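Local coordinates for putative peptidase (Chlamydophila abortus, PDB 3CE2), which is a putative zinc metallopeptidase of the M3B (oligopeptidase F) family, probably an oligopeptidase that degrades small bioactive peptides, at residues T59-D64 / L70-T75; A476-D481 / I521-I526; R13-I18 / W361-E366; L439-M444 / I455-R460; L31-W36 / I104-S109. All coordinates share one frame; numbering follows the deposited sequence.

From the N terminus, contact 3 opens first: residues 13-18 lie ahead of the first helix and meet 361-366, closing a loop of 342 residues that brings the chain start to the edge strand 362-363. Contact 5 nests inside that loop, joining helix 33-42 to helix 101-120, with its centre about 19 Å from that of contact 3. Within contact 5 nests contact 1, a short closure that lays the loop 59-64 on helix 66-96. Contacts 4 and 2 follow in series, and no loops cross. Contacts 4 and 2 both use helix 451-487: contact 4 pairs it with helix 431-447, contact 2 ties it to the loop 521-526.

Contact 1: residues T59-D64 / L70-T75; sequences TQYQLD and LSLLTT
Tyr61 lays one face of its ring on Leu72, and this pair makes the dense part of the contact. Leu72 CB sits 4.0 Å from the centroid of the Tyr61 ring, 22° off the ring normal, a CH-pi approach shifted toward the rim. The ring also reaches the helix backbone, with Tyr61 CE1 3.6 Å from Leu72 N. Leu72 CD1 reaches the ring farther round, 3.9 Å from Tyr61 CE2. In Leu72, CG lies trans to the backbone N (chi1 172°), which carries the branch along the ring. Leu63 adds a thinner layer, its CD2 4.2 Å from Leu72 CD2. Toward solvent the fit is looser: Ser71 OG stands at the ring edge, 4.2 Å from Tyr61 CE1, and Thr75 CB is 4.4 Å from Tyr61 OH. The loop 59-64 leads into helix 66-96 and folds back on its first turns, with Ser68 OG hydrogen-bonded to Gln62 N and Trp123 also touching Tyr61. No hydrogen bond joins the two segments; the phenol is hydrogen-bonded to Ala55 O, so apolar and CH-pi contact holds the ring on the helix while its hydroxyl ties it to an earlier part of the same loop.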
# COMPACT_ATOMS: atom_id res chain seq x y z
N THR A 59 12.81 -33.12 -12.09
CA THR A 59 13.44 -34.42 -12.06
C THR A 59 14.72 -34.45 -11.20
O THR A 59 15.10 -35.50 -10.69
CB THR A 59 13.70 -34.93 -13.51
OG1 THR A 59 14.84 -34.24 -14.07
CG2 THR A 59 12.46 -34.67 -14.40
N GLN A 60 15.38 -33.31 -11.03
CA GLN A 60 16.63 -33.25 -10.27
C GLN A 60 16.45 -33.34 -8.74
O GLN A 60 17.43 -33.31 -7.98
CB GLN A 60 17.39 -31.97 -10.59
CG GLN A 60 17.74 -31.81 -12.04
CD GLN A 60 18.65 -32.92 -12.50
OE1 GLN A 60 18.21 -33.82 -13.22
NE2 GLN A 60 19.91 -32.88 -12.08
N TYR A 61 15.20 -33.42 -8.29
CA TYR A 61 14.95 -33.35 -6.86
C TYR A 61 14.07 -34.48 -6.35
O TYR A 61 13.19 -34.98 -7.07
CB TYR A 61 14.37 -31.99 -6.50
CG TYR A 61 15.35 -30.89 -6.79
CD1 TYR A 61 16.40 -30.63 -5.91
CD2 TYR A 61 15.26 -30.14 -7.96
CE1 TYR A 61 17.33 -29.65 -6.18
CE2 TYR A 61 16.19 -29.14 -8.24
CZ TYR A 61 17.22 -28.90 -7.34
OH TYR A 61 18.15 -27.90 -7.58
N GLN A 62 14.34 -34.87 -5.11
CA GLN A 62 13.52 -35.85 -4.39
C GLN A 62 12.91 -35.12 -3.20
O GLN A 62 13.57 -34.93 -2.18
CB GLN A 62 14.36 -37.03 -3.89
CG GLN A 62 15.00 -37.86 -5.00
CD GLN A 62 16.28 -37.22 -5.54
OE1 GLN A 62 17.22 -36.92 -4.78
NE2 GLN A 62 16.33 -37.01 -6.86
N LEU A 63 11.65 -34.73 -3.33
CA LEU A 63 11.04 -33.89 -2.32
C LEU A 63 10.61 -34.61 -1.04
O LEU A 63 10.11 -33.98 -0.11
CB LEU A 63 9.86 -33.15 -2.92
CG LEU A 63 10.34 -32.17 -3.97
CD1 LEU A 63 9.16 -31.63 -4.77
CD2 LEU A 63 11.18 -31.04 -3.37
N ASP A 64 10.79 -35.92 -0.98
CA ASP A 64 10.57 -36.60 0.28
C ASP A 64 11.86 -36.61 1.11
O ASP A 64 11.94 -37.25 2.16
CB ASP A 64 10.00 -38.02 0.08
CG ASP A 64 10.89 -38.91 -0.76
OD1 ASP A 64 11.89 -38.43 -1.35
OD2 ASP A 64 10.59 -40.13 -0.84
N LEU A 70 16.47 -28.76 0.68
CA LEU A 70 17.35 -27.69 1.11
C LEU A 70 18.20 -27.27 -0.08
O LEU A 70 18.44 -26.09 -0.29
CB LEU A 70 18.23 -28.13 2.27
CG LEU A 70 19.45 -27.21 2.42
CD1 LEU A 70 19.08 -25.89 3.08
CD2 LEU A 70 20.52 -27.90 3.19
N SER A 71 18.65 -28.24 -0.84
CA SER A 71 19.43 -27.96 -2.03
C SER A 71 18.66 -27.10 -3.06
O SER A 71 19.19 -26.11 -3.57
CB SER A 71 19.88 -29.26 -2.69
OG SER A 71 20.69 -28.98 -3.80
N LEU A 72 17.41 -27.49 -3.33
CA LEU A 72 16.50 -26.72 -4.18
C LEU A 72 16.36 -25.25 -3.76
O LEU A 72 16.72 -24.34 -4.53
CB LEU A 72 15.13 -27.39 -4.15
CG LEU A 72 14.04 -26.60 -4.84
CD1 LEU A 72 14.51 -26.22 -6.22
CD2 LEU A 72 12.77 -27.44 -4.93
N LEU A 73 15.86 -25.03 -2.55
CA LEU A 73 15.71 -23.69 -1.99
C LEU A 73 17.02 -22.91 -2.11
O LEU A 73 17.03 -21.78 -2.57
CB LEU A 73 15.32 -23.78 -0.52
CG LEU A 73 14.04 -24.52 -0.17
CD1 LEU A 73 13.78 -24.41 1.32
CD2 LEU A 73 12.85 -23.97 -0.95
N THR A 74 18.10 -23.53 -1.68
CA THR A 74 19.40 -22.89 -1.64
C THR A 74 19.75 -22.32 -3.01
O THR A 74 20.30 -21.22 -3.15
CB THR A 74 20.47 -23.94 -1.19
OG1 THR A 74 20.41 -24.06 0.23
CG2 THR A 74 21.89 -23.56 -1.60
N THR A 75 19.41 -23.09 -4.03
CA THR A 75 19.85 -22.82 -5.37
C THR A 75 18.93 -21.83 -6.01
O THR A 75 19.37 -20.99 -6.79
CB THR A 75 19.86 -24.10 -6.19
OG1 THR A 75 20.96 -24.91 -5.77
CG2 THR A 75 19.99 -23.79 -7.66

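Contact 2: residues A476-D481 / I521-I526; sequences ASFEYD and IEWARI
Phe478 and Trp523 bury nearly all the surface of this contact, deep in the mostly helical M3 peptidase fold, where helix 451-487 meets the loop ahead of helix 536-553. Phe478 extends from its helix with CG trans to the backbone N (chi1 -179°), bringing the far end of its ring against the loop. Trp523 answers with its CB rather than with its indole: Phe478 CE2 lies 3.6 Å from Trp523 CB. The two rings are inclined at 38° with centroids 6.0 Å apart, an oblique pair. At Trp523, chi1 of 62° sets CG between the backbone N and the carbonyl carbon, and the end of the indole leads away from Phe478 toward helix 240-260, where it touches Ala244 and Leu247. Its NE1 is hydrogen-bonded to Ser498 OG. Phe478 is flanked on helix 494-509 by Thr500, Leu504 and Tyr501, the last with its ring edge-to-face. Completing the approach, Phe478 CZ lies 3.7 Å from Trp523 CB.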
# COMPACT_ATOMS: atom_id res chain seq x y z
N ALA A 476 -14.56 -1.41 3.87
CA ALA A 476 -14.38 -2.78 4.40
C ALA A 476 -15.66 -3.44 4.86
O ALA A 476 -15.88 -4.61 4.54
CB ALA A 476 -13.36 -2.82 5.49
N SER A 477 -16.52 -2.74 5.59
CA SER A 477 -17.77 -3.40 5.99
C SER A 477 -18.67 -3.62 4.79
O SER A 477 -19.34 -4.67 4.67
CB SER A 477 -18.54 -2.64 7.07
OG SER A 477 -18.26 -1.28 6.96
N PHE A 478 -18.67 -2.63 3.89
CA PHE A 478 -19.44 -2.77 2.68
C PHE A 478 -19.03 -4.05 1.97
O PHE A 478 -19.86 -4.91 1.65
CB PHE A 478 -19.26 -1.58 1.75
CG PHE A 478 -20.06 -1.70 0.51
CD1 PHE A 478 -21.43 -1.89 0.58
CD2 PHE A 478 -19.46 -1.68 -0.74
CE1 PHE A 478 -22.18 -2.02 -0.57
CE2 PHE A 478 -20.21 -1.82 -1.91
CZ PHE A 478 -21.58 -1.99 -1.81
N GLU A 479 -17.72 -4.19 1.75
CA GLU A 479 -17.20 -5.34 1.04
C GLU A 479 -17.51 -6.62 1.82
O GLU A 479 -17.72 -7.71 1.26
CB GLU A 479 -15.69 -5.14 0.81
CG GLU A 479 -15.01 -6.30 0.15
CD GLU A 479 -13.54 -6.01 -0.23
OE1 GLU A 479 -12.89 -5.13 0.39
OE2 GLU A 479 -13.03 -6.70 -1.16
N TYR A 480 -17.58 -6.49 3.13
CA TYR A 480 -17.90 -7.63 3.93
C TYR A 480 -19.36 -8.03 3.77
O TYR A 480 -19.67 -9.20 3.53
CB TYR A 480 -17.60 -7.30 5.38
CG TYR A 480 -17.94 -8.42 6.31
CD1 TYR A 480 -17.03 -9.46 6.54
CD2 TYR A 480 -19.16 -8.44 6.97
CE1 TYR A 480 -17.34 -10.49 7.41
CE2 TYR A 480 -19.48 -9.46 7.83
CZ TYR A 480 -18.56 -10.48 8.05
OH TYR A 480 -18.89 -11.48 8.92
N ASP A 481 -20.27 -7.05 3.89
CA ASP A 481 -21.72 -7.35 3.81
C ASP A 481 -22.13 -7.90 2.46
O ASP A 481 -23.08 -8.67 2.38
CB ASP A 481 -22.57 -6.11 4.08
CG ASP A 481 -22.44 -5.59 5.50
OD1 ASP A 481 -21.84 -6.31 6.33
OD2 ASP A 481 -22.92 -4.46 5.79
N ILE A 521 -24.69 6.35 -4.27
CA ILE A 521 -24.28 5.67 -5.50
C ILE A 521 -22.77 5.44 -5.46
O ILE A 521 -22.23 4.77 -6.33
CB ILE A 521 -24.68 6.48 -6.77
CG1 ILE A 521 -24.76 5.60 -8.02
CG2 ILE A 521 -23.70 7.60 -7.05
CD1 ILE A 521 -25.44 4.27 -7.80
N GLU A 522 -22.10 5.96 -4.43
CA GLU A 522 -20.63 5.90 -4.35
C GLU A 522 -20.07 4.52 -4.61
O GLU A 522 -19.03 4.38 -5.24
CB GLU A 522 -20.09 6.46 -3.03
CG GLU A 522 -19.62 7.92 -3.12
CD GLU A 522 -20.02 8.77 -1.90
OE1 GLU A 522 -19.49 8.49 -0.79
OE2 GLU A 522 -20.86 9.70 -2.06
N TRP A 523 -20.74 3.48 -4.13
CA TRP A 523 -20.22 2.14 -4.30
C TRP A 523 -19.90 1.85 -5.76
O TRP A 523 -18.99 1.07 -6.05
CB TRP A 523 -21.21 1.11 -3.79
CG TRP A 523 -22.49 1.13 -4.51
CD1 TRP A 523 -23.62 1.76 -4.13
CD2 TRP A 523 -22.80 0.45 -5.74
NE1 TRP A 523 -24.62 1.54 -5.04
CE2 TRP A 523 -24.15 0.74 -6.04
CE3 TRP A 523 -22.07 -0.37 -6.61
CZ2 TRP A 523 -24.78 0.26 -7.18
CZ3 TRP A 523 -22.71 -0.86 -7.74
CH2 TRP A 523 -24.06 -0.55 -8.01
N ALA A 524 -20.63 2.50 -6.66
CA ALA A 524 -20.40 2.31 -8.10
C ALA A 524 -19.08 2.88 -8.65
O ALA A 524 -18.57 2.37 -9.64
CB ALA A 524 -21.58 2.81 -8.88
N ARG A 525 -18.53 3.92 -8.02
CA ARG A 525 -17.31 4.54 -8.51
C ARG A 525 -16.05 3.91 -8.00
O ARG A 525 -14.97 4.32 -8.40
CB ARG A 525 -17.28 6.05 -8.24
CG ARG A 525 -18.39 6.54 -7.33
CD ARG A 525 -18.81 8.03 -7.54
NE ARG A 525 -17.69 8.99 -7.64
CZ ARG A 525 -17.73 10.25 -7.21
NH1 ARG A 525 -18.83 10.73 -6.63
NH2 ARG A 525 -16.67 11.05 -7.35
N ILE A 526 -16.16 2.92 -7.13
CA ILE A 526 -14.98 2.32 -6.52
C ILE A 526 -14.47 1.11 -7.27
O ILE A 526 -15.09 0.06 -7.22
CB ILE A 526 -15.29 1.80 -5.15
CG1 ILE A 526 -15.81 2.92 -4.27
CG2 ILE A 526 -14.04 1.17 -4.55
CD1 ILE A 526 -16.45 2.36 -3.03

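Contact 3: residues R13-I18 / W361-E366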
# COMPACT_ATOMS: atom_id res chain seq x y z
N ARG A 13 17.01 20.08 -18.01
CA ARG A 13 18.27 19.52 -18.50
C ARG A 13 18.17 18.03 -18.85
O ARG A 13 17.35 17.32 -18.31
CB ARG A 13 19.40 19.76 -17.50
CG ARG A 13 20.35 20.87 -17.91
CD ARG A 13 20.54 21.87 -16.77
NE ARG A 13 20.10 21.33 -15.48
CZ ARG A 13 20.89 21.07 -14.45
NH1 ARG A 13 22.20 21.32 -14.55
NH2 ARG A 13 20.38 20.57 -13.33
N PRO A 14 19.01 17.57 -19.77
CA PRO A 14 19.00 16.13 -19.99
C PRO A 14 19.84 15.40 -18.94
O PRO A 14 20.72 16.00 -18.31
CB PRO A 14 19.62 15.97 -21.39
CG PRO A 14 20.15 17.37 -21.79
CD PRO A 14 19.95 18.30 -20.63
N ARG A 15 19.58 14.11 -18.77
CA ARG A 15 20.30 13.34 -17.77
C ARG A 15 21.80 13.63 -17.81
O ARG A 15 22.41 13.87 -16.78
CB ARG A 15 20.06 11.83 -17.94
CG ARG A 15 20.78 11.00 -16.89
CD ARG A 15 20.18 11.26 -15.52
NE ARG A 15 20.74 10.45 -14.45
CZ ARG A 15 20.26 10.38 -13.20
NH1 ARG A 15 19.16 11.05 -12.87
NH2 ARG A 15 20.86 9.63 -12.29
N SER A 16 22.39 13.62 -19.00
CA SER A 16 23.84 13.59 -19.13
C SER A 16 24.52 14.89 -18.68
O SER A 16 25.73 14.91 -18.49
CB SER A 16 24.25 13.22 -20.55
OG SER A 16 23.94 14.27 -21.44
N GLU A 17 23.74 15.95 -18.49
CA GLU A 17 24.30 17.20 -18.00
C GLU A 17 24.08 17.39 -16.50
O GLU A 17 24.38 18.45 -15.96
CB GLU A 17 23.72 18.39 -18.80
CG GLU A 17 24.26 18.51 -20.25
CD GLU A 17 23.50 19.54 -21.12
OE1 GLU A 17 23.71 19.54 -22.37
OE2 GLU A 17 22.70 20.35 -20.56
N ILE A 18 23.55 16.38 -15.84
CA ILE A 18 23.23 16.48 -14.41
C ILE A 18 24.48 16.10 -13.64
O ILE A 18 25.12 15.10 -13.96
CB ILE A 18 22.04 15.57 -14.00
CG1 ILE A 18 20.80 15.90 -14.85
CG2 ILE A 18 21.68 15.76 -12.53
CD1 ILE A 18 20.27 17.31 -14.63
N TRP A 361 22.05 7.59 -1.80
CA TRP A 361 20.79 6.87 -1.86
C TRP A 361 19.82 7.53 -2.85
O TRP A 361 19.02 6.86 -3.51
CB TRP A 361 20.14 6.89 -0.48
CG TRP A 361 20.78 6.00 0.52
CD1 TRP A 361 22.02 5.42 0.44
CD2 TRP A 361 20.21 5.57 1.76
NE1 TRP A 361 22.24 4.66 1.56
CE2 TRP A 361 21.15 4.74 2.38
CE3 TRP A 361 18.98 5.81 2.39
CZ2 TRP A 361 20.92 4.14 3.62
CZ3 TRP A 361 18.75 5.23 3.62
CH2 TRP A 361 19.71 4.40 4.23
N VAL A 362 19.91 8.85 -2.94
CA VAL A 362 18.89 9.68 -3.54
C VAL A 362 19.22 10.20 -4.92
O VAL A 362 20.24 10.84 -5.11
CB VAL A 362 18.73 10.95 -2.73
CG1 VAL A 362 17.30 11.41 -2.81
CG2 VAL A 362 19.16 10.69 -1.30
N ASP A 363 18.34 9.95 -5.86
CA ASP A 363 18.33 10.75 -7.08
C ASP A 363 17.39 11.95 -6.88
O ASP A 363 16.18 11.82 -6.94
CB ASP A 363 17.88 9.90 -8.25
CG ASP A 363 18.56 10.31 -9.53
OD1 ASP A 363 19.79 10.10 -9.65
OD2 ASP A 363 17.87 10.84 -10.41
N LYS A 364 17.96 13.13 -6.64
CA LYS A 364 17.16 14.26 -6.14
C LYS A 364 16.14 14.98 -7.03
O LYS A 364 15.06 15.35 -6.55
CB LYS A 364 18.09 15.33 -5.57
CG LYS A 364 18.87 14.87 -4.37
CD LYS A 364 19.76 15.97 -3.85
CE LYS A 364 20.95 15.40 -3.16
NZ LYS A 364 22.13 16.08 -3.70
N TYR A 365 16.50 15.26 -8.28
CA TYR A 365 15.81 16.31 -9.03
C TYR A 365 15.26 15.87 -10.37
O TYR A 365 15.64 14.83 -10.90
CB TYR A 365 16.76 17.48 -9.30
CG TYR A 365 17.35 18.17 -8.10
CD1 TYR A 365 16.54 18.84 -7.18
CD2 TYR A 365 18.73 18.25 -7.94
CE1 TYR A 365 17.10 19.52 -6.07
CE2 TYR A 365 19.31 18.93 -6.85
CZ TYR A 365 18.49 19.56 -5.92
OH TYR A 365 19.07 20.20 -4.85
N GLU A 366 14.40 16.70 -10.95
CA GLU A 366 13.83 16.38 -12.26
C GLU A 366 14.92 16.47 -13.30
O GLU A 366 15.79 17.33 -13.21
CB GLU A 366 12.71 17.36 -12.62
CG GLU A 366 11.34 16.91 -12.16
CD GLU A 366 10.31 18.04 -12.15
OE1 GLU A 366 10.70 19.21 -12.38
OE2 GLU A 366 9.12 17.76 -11.91
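Arg15 sets the end of its guanidinium against the carboxylate of Asp363, the two flat groups meeting edge to edge, their planes 24° apart. The salt bridge is end-on and doubled. Arg15 NH1 gives a nearly straight bond (169°) to Asp363 OD2 at 2.8 Å, on the syn lone pair of that oxygen. Arg15 NH2 binds Asp363 OD1 at 2.9 Å, also from the syn side but 26° out of the carboxylate plane. A bend at chi2 in an otherwise extended chain brings the guanidinium to the acid, and two bonds to two oxygens fix its rotation. Asp363 is buried and has further partners: Lys370 NZ makes a second salt bridge to OD2 and Trp24 N bonds to OD1, so positive groups and an amide would probably stabilise the ionised form. Arg15 NH1 also reaches Asn367 OD1. The N-terminal loop, bonded through the Arg13 backbone to Leu368, is thereby fastened beside the edge strand 362-363, which runs parallel to strand 385-387 in a small mixed sheet.

Contact 4: residues L439-M444 / I455-R460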
# COMPACT_ATOMS: atom_id res chain seq x y z
N LEU A 439 4.84 11.82 12.16
CA LEU A 439 5.87 12.40 12.99
C LEU A 439 6.28 13.78 12.49
O LEU A 439 6.39 14.71 13.27
CB LEU A 439 7.09 11.48 12.98
CG LEU A 439 8.23 11.75 13.96
CD1 LEU A 439 7.74 12.33 15.32
CD2 LEU A 439 9.05 10.47 14.14
N LEU A 440 6.54 13.90 11.19
CA LEU A 440 6.95 15.18 10.63
C LEU A 440 5.93 16.29 10.96
O LEU A 440 6.28 17.32 11.53
CB LEU A 440 7.15 15.04 9.13
CG LEU A 440 7.24 16.31 8.30
CD1 LEU A 440 8.60 16.92 8.43
CD2 LEU A 440 6.95 16.03 6.83
N MET A 441 4.66 16.07 10.62
CA MET A 441 3.58 16.97 11.00
C MET A 441 3.50 17.20 12.53
O MET A 441 3.40 18.33 13.00
CB MET A 441 2.23 16.48 10.47
CG MET A 441 1.99 16.73 8.99
SD MET A 441 0.52 15.80 8.44
CE MET A 441 0.81 15.75 6.67
N ASP A 442 3.56 16.14 13.31
CA ASP A 442 3.59 16.32 14.75
C ASP A 442 4.68 17.28 15.21
O ASP A 442 4.42 18.19 16.01
CB ASP A 442 3.80 15.00 15.46
CG ASP A 442 3.65 15.13 16.95
OD1 ASP A 442 2.49 15.30 17.38
OD2 ASP A 442 4.67 15.08 17.69
N SER A 443 5.90 17.08 14.73
CA SER A 443 7.03 17.91 15.13
C SER A 443 6.90 19.33 14.63
O SER A 443 7.31 20.26 15.33
CB SER A 443 8.34 17.32 14.62
OG SER A 443 8.63 16.11 15.27
N MET A 444 6.35 19.50 13.43
CA MET A 444 6.22 20.84 12.84
C MET A 444 5.19 21.67 13.59
O MET A 444 5.34 22.88 13.67
CB MET A 444 5.87 20.78 11.35
CG MET A 444 7.04 20.44 10.47
SD MET A 444 6.64 20.51 8.72
CE MET A 444 6.71 22.29 8.46
N ILE A 455 -3.18 25.31 11.60
CA ILE A 455 -4.45 24.82 11.11
C ILE A 455 -4.20 24.05 9.82
O ILE A 455 -4.71 22.95 9.65
CB ILE A 455 -5.46 25.95 10.91
CG1 ILE A 455 -5.80 26.55 12.27
CG2 ILE A 455 -6.73 25.43 10.24
CD1 ILE A 455 -6.66 27.81 12.20
N THR A 456 -3.39 24.62 8.94
CA THR A 456 -3.02 23.95 7.72
C THR A 456 -2.50 22.55 8.01
O THR A 456 -3.02 21.57 7.49
CB THR A 456 -2.03 24.78 6.89
OG1 THR A 456 -2.75 25.84 6.26
CG2 THR A 456 -1.38 23.97 5.80
N ILE A 457 -1.51 22.44 8.89
CA ILE A 457 -0.93 21.15 9.24
C ILE A 457 -1.93 20.21 9.89
O ILE A 457 -2.03 19.04 9.52
CB ILE A 457 0.23 21.32 10.20
CG1 ILE A 457 1.35 22.08 9.51
CG2 ILE A 457 0.72 19.97 10.69
CD1 ILE A 457 2.32 22.67 10.49
N LEU A 458 -2.68 20.71 10.86
CA LEU A 458 -3.63 19.85 11.54
C LEU A 458 -4.66 19.34 10.57
O LEU A 458 -5.16 18.22 10.68
CB LEU A 458 -4.31 20.61 12.67
CG LEU A 458 -3.49 20.68 13.94
CD1 LEU A 458 -3.78 21.95 14.69
CD2 LEU A 458 -3.77 19.44 14.81
N THR A 459 -4.99 20.18 9.60
CA THR A 459 -6.07 19.84 8.69
C THR A 459 -5.61 18.74 7.73
O THR A 459 -6.37 17.80 7.45
CB THR A 459 -6.57 21.10 7.96
OG1 THR A 459 -7.36 21.87 8.87
CG2 THR A 459 -7.45 20.71 6.80
N ARG A 460 -4.37 18.84 7.26
CA ARG A 460 -3.84 17.88 6.32
C ARG A 460 -3.75 16.51 6.98
O ARG A 460 -4.08 15.46 6.40
CB ARG A 460 -2.47 18.32 5.82
CG ARG A 460 -1.99 17.50 4.63
CD ARG A 460 -0.83 18.17 3.94
NE ARG A 460 0.29 18.37 4.85
CZ ARG A 460 0.65 19.55 5.37
NH1 ARG A 460 1.68 19.61 6.20
NH2 ARG A 460 -0.02 20.65 5.05
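With CG trans to the carbonyl carbon (chi1 -77°) and the chain extended beyond it, Met441 slides past Ile457 and carries its methyl to Arg460, whose own chain bends at chi3 (58°). The CB of Met441 lies 3.8 Å from Ile457 CG2, and its CG touches the same methyl. At its far end Met441 crosses Arg460 at a slant, its CE nearest to NE, with Arg460 CG 3.9 Å from Met441 CE. Ile457 sends its other branch to the second methionine: CD1 is 4.1 Å from Met444 CB. These side chains fill the seam of an antiparallel helix hairpin, helix 431-447 with helix 451-487, whose local axes approach to 9.9 Å at an angle of 154°. Helix 394-416, which carries the zinc ligands His402 and His406, lies against the same seam, with Leu394 touching both Met444 and Arg460. Between 439-444 and 455-460 no hydrogen bond forms, so this part of the seam rests on apolar packing, and Arg460, the one charged residue that touches across it, offers Met441 both its methylenes and NE.

Contact 5: residues L31-W36 / I104-S109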
# COMPACT_ATOMS: atom_id res chain seq x y z
N LEU A 31 29.84 -1.68 -11.36
CA LEU A 31 30.74 -0.61 -11.76
C LEU A 31 30.19 0.22 -12.92
O LEU A 31 30.20 1.45 -12.88
CB LEU A 31 32.13 -1.17 -12.13
CG LEU A 31 33.01 -1.54 -10.93
CD1 LEU A 31 34.29 -2.25 -11.37
CD2 LEU A 31 33.30 -0.28 -10.07
N ASN A 32 29.68 -0.47 -13.94
CA ASN A 32 29.18 0.16 -15.15
C ASN A 32 28.39 -0.86 -15.91
O ASN A 32 28.42 -2.05 -15.59
CB ASN A 32 30.35 0.60 -16.03
CG ASN A 32 31.40 -0.49 -16.16
OD1 ASN A 32 31.11 -1.63 -16.59
ND2 ASN A 32 32.62 -0.16 -15.78
N ARG A 33 27.70 -0.40 -16.95
CA ARG A 33 26.84 -1.29 -17.69
C ARG A 33 27.59 -2.51 -18.20
O ARG A 33 27.03 -3.61 -18.25
CB ARG A 33 26.14 -0.57 -18.83
CG ARG A 33 25.81 -1.56 -19.95
CD ARG A 33 24.74 -1.05 -20.85
NE ARG A 33 24.00 -2.14 -21.50
CZ ARG A 33 24.55 -3.03 -22.31
NH1 ARG A 33 25.85 -3.00 -22.56
NH2 ARG A 33 23.79 -3.98 -22.85
N LYS A 34 28.86 -2.34 -18.60
CA LYS A 34 29.62 -3.47 -19.16
C LYS A 34 29.58 -4.67 -18.22
O LYS A 34 29.23 -5.77 -18.64
CB LYS A 34 31.06 -3.08 -19.51
CG LYS A 34 31.60 -3.85 -20.75
CD LYS A 34 33.13 -3.82 -20.89
CE LYS A 34 33.80 -4.88 -20.00
NZ LYS A 34 33.00 -6.15 -19.95
N ALA A 35 29.90 -4.43 -16.95
CA ALA A 35 29.83 -5.44 -15.87
C ALA A 35 28.43 -6.02 -15.67
O ALA A 35 28.27 -7.24 -15.56
CB ALA A 35 30.33 -4.85 -14.57
N TRP A 36 27.43 -5.13 -15.62
CA TRP A 36 26.03 -5.53 -15.59
C TRP A 36 25.73 -6.48 -16.73
O TRP A 36 25.09 -7.53 -16.55
CB TRP A 36 25.11 -4.31 -15.75
CG TRP A 36 23.66 -4.71 -15.75
CD1 TRP A 36 22.86 -4.85 -14.66
CD2 TRP A 36 22.85 -5.08 -16.88
NE1 TRP A 36 21.62 -5.28 -15.03
CE2 TRP A 36 21.58 -5.42 -16.38
CE3 TRP A 36 23.07 -5.14 -18.26
CZ2 TRP A 36 20.53 -5.82 -17.22
CZ3 TRP A 36 22.03 -5.55 -19.08
CH2 TRP A 36 20.78 -5.88 -18.56
N ILE A 104 16.13 0.92 -22.04
CA ILE A 104 14.94 0.14 -22.31
C ILE A 104 15.24 -1.33 -22.65
O ILE A 104 14.48 -2.23 -22.26
CB ILE A 104 14.13 0.73 -23.46
CG1 ILE A 104 13.69 2.16 -23.12
CG2 ILE A 104 12.93 -0.17 -23.83
CD1 ILE A 104 12.90 2.85 -24.24
N ALA A 105 16.32 -1.56 -23.39
CA ALA A 105 16.63 -2.92 -23.85
C ALA A 105 17.18 -3.80 -22.73
O ALA A 105 16.81 -4.98 -22.62
CB ALA A 105 17.60 -2.89 -25.01
N ASP A 106 18.07 -3.21 -21.92
CA ASP A 106 18.61 -3.84 -20.72
C ASP A 106 17.47 -4.36 -19.86
O ASP A 106 17.37 -5.55 -19.59
CB ASP A 106 19.43 -2.83 -19.91
CG ASP A 106 20.81 -2.55 -20.51
OD1 ASP A 106 21.23 -3.29 -21.45
OD2 ASP A 106 21.47 -1.60 -20.02
N LEU A 107 16.58 -3.45 -19.46
CA LEU A 107 15.43 -3.81 -18.65
C LEU A 107 14.59 -4.95 -19.25
O LEU A 107 14.14 -5.84 -18.54
CB LEU A 107 14.55 -2.59 -18.42
CG LEU A 107 13.29 -2.77 -17.57
CD1 LEU A 107 13.69 -3.10 -16.14
CD2 LEU A 107 12.47 -1.50 -17.60
N LYS A 108 14.38 -4.92 -20.56
CA LYS A 108 13.55 -5.91 -21.23
C LYS A 108 14.22 -7.29 -21.19
O LYS A 108 13.54 -8.33 -21.18
CB LYS A 108 13.30 -5.45 -22.67
CG LYS A 108 12.56 -6.43 -23.59
CD LYS A 108 12.71 -6.00 -25.07
CE LYS A 108 12.34 -7.11 -26.07
NZ LYS A 108 10.87 -7.44 -26.05
N SER A 109 15.55 -7.30 -21.14
CA SER A 109 16.30 -8.54 -21.03
C SER A 109 16.10 -9.21 -19.67
O SER A 109 15.59 -10.34 -19.56
CB SER A 109 17.79 -8.29 -21.26
OG SER A 109 18.02 -7.73 -22.52
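Arg33 grips Asp106 side-on in a salt bridge of three hydrogen bonds. Arg33 NE is shared between the two oxygens, 3.0 Å from Asp106 OD1 and 3.0 Å from Asp106 OD2, while Arg33 NH2 adds a bond of 3.0 Å to Asp106 OD1, which therefore accepts twice. All three use syn lone pairs, and the guanidinium and carboxylate planes are 15° apart, so the groups meet edge to edge. The two NE bonds are bent, that to OD1 at 150°, as expected for one N-H shared by two acceptors. Arg33 reaches the acid with its chain extended from CG to NE. Next to the ion pair the indole of Trp36 packs obliquely on Asp106: Trp36 CH2 is 3.6 Å from Asp106 CB, and Trp36 CZ3 is 3.4 Å from Asp106 OD1. Buried Asp106 thus has its charge met by Arg33 and its stem covered by carbon. Just before Arg33 in the chain, Asn32 is the N-cap of helix 33-42, its OD1 accepting from Ala35 N at 3.1 Å. Trp36 NE1 bonds to Leu86 O and its ring meets Tyr89 and Ala90, so the start of helix 33-42 rests on both helix 101-120 and helix 66-96.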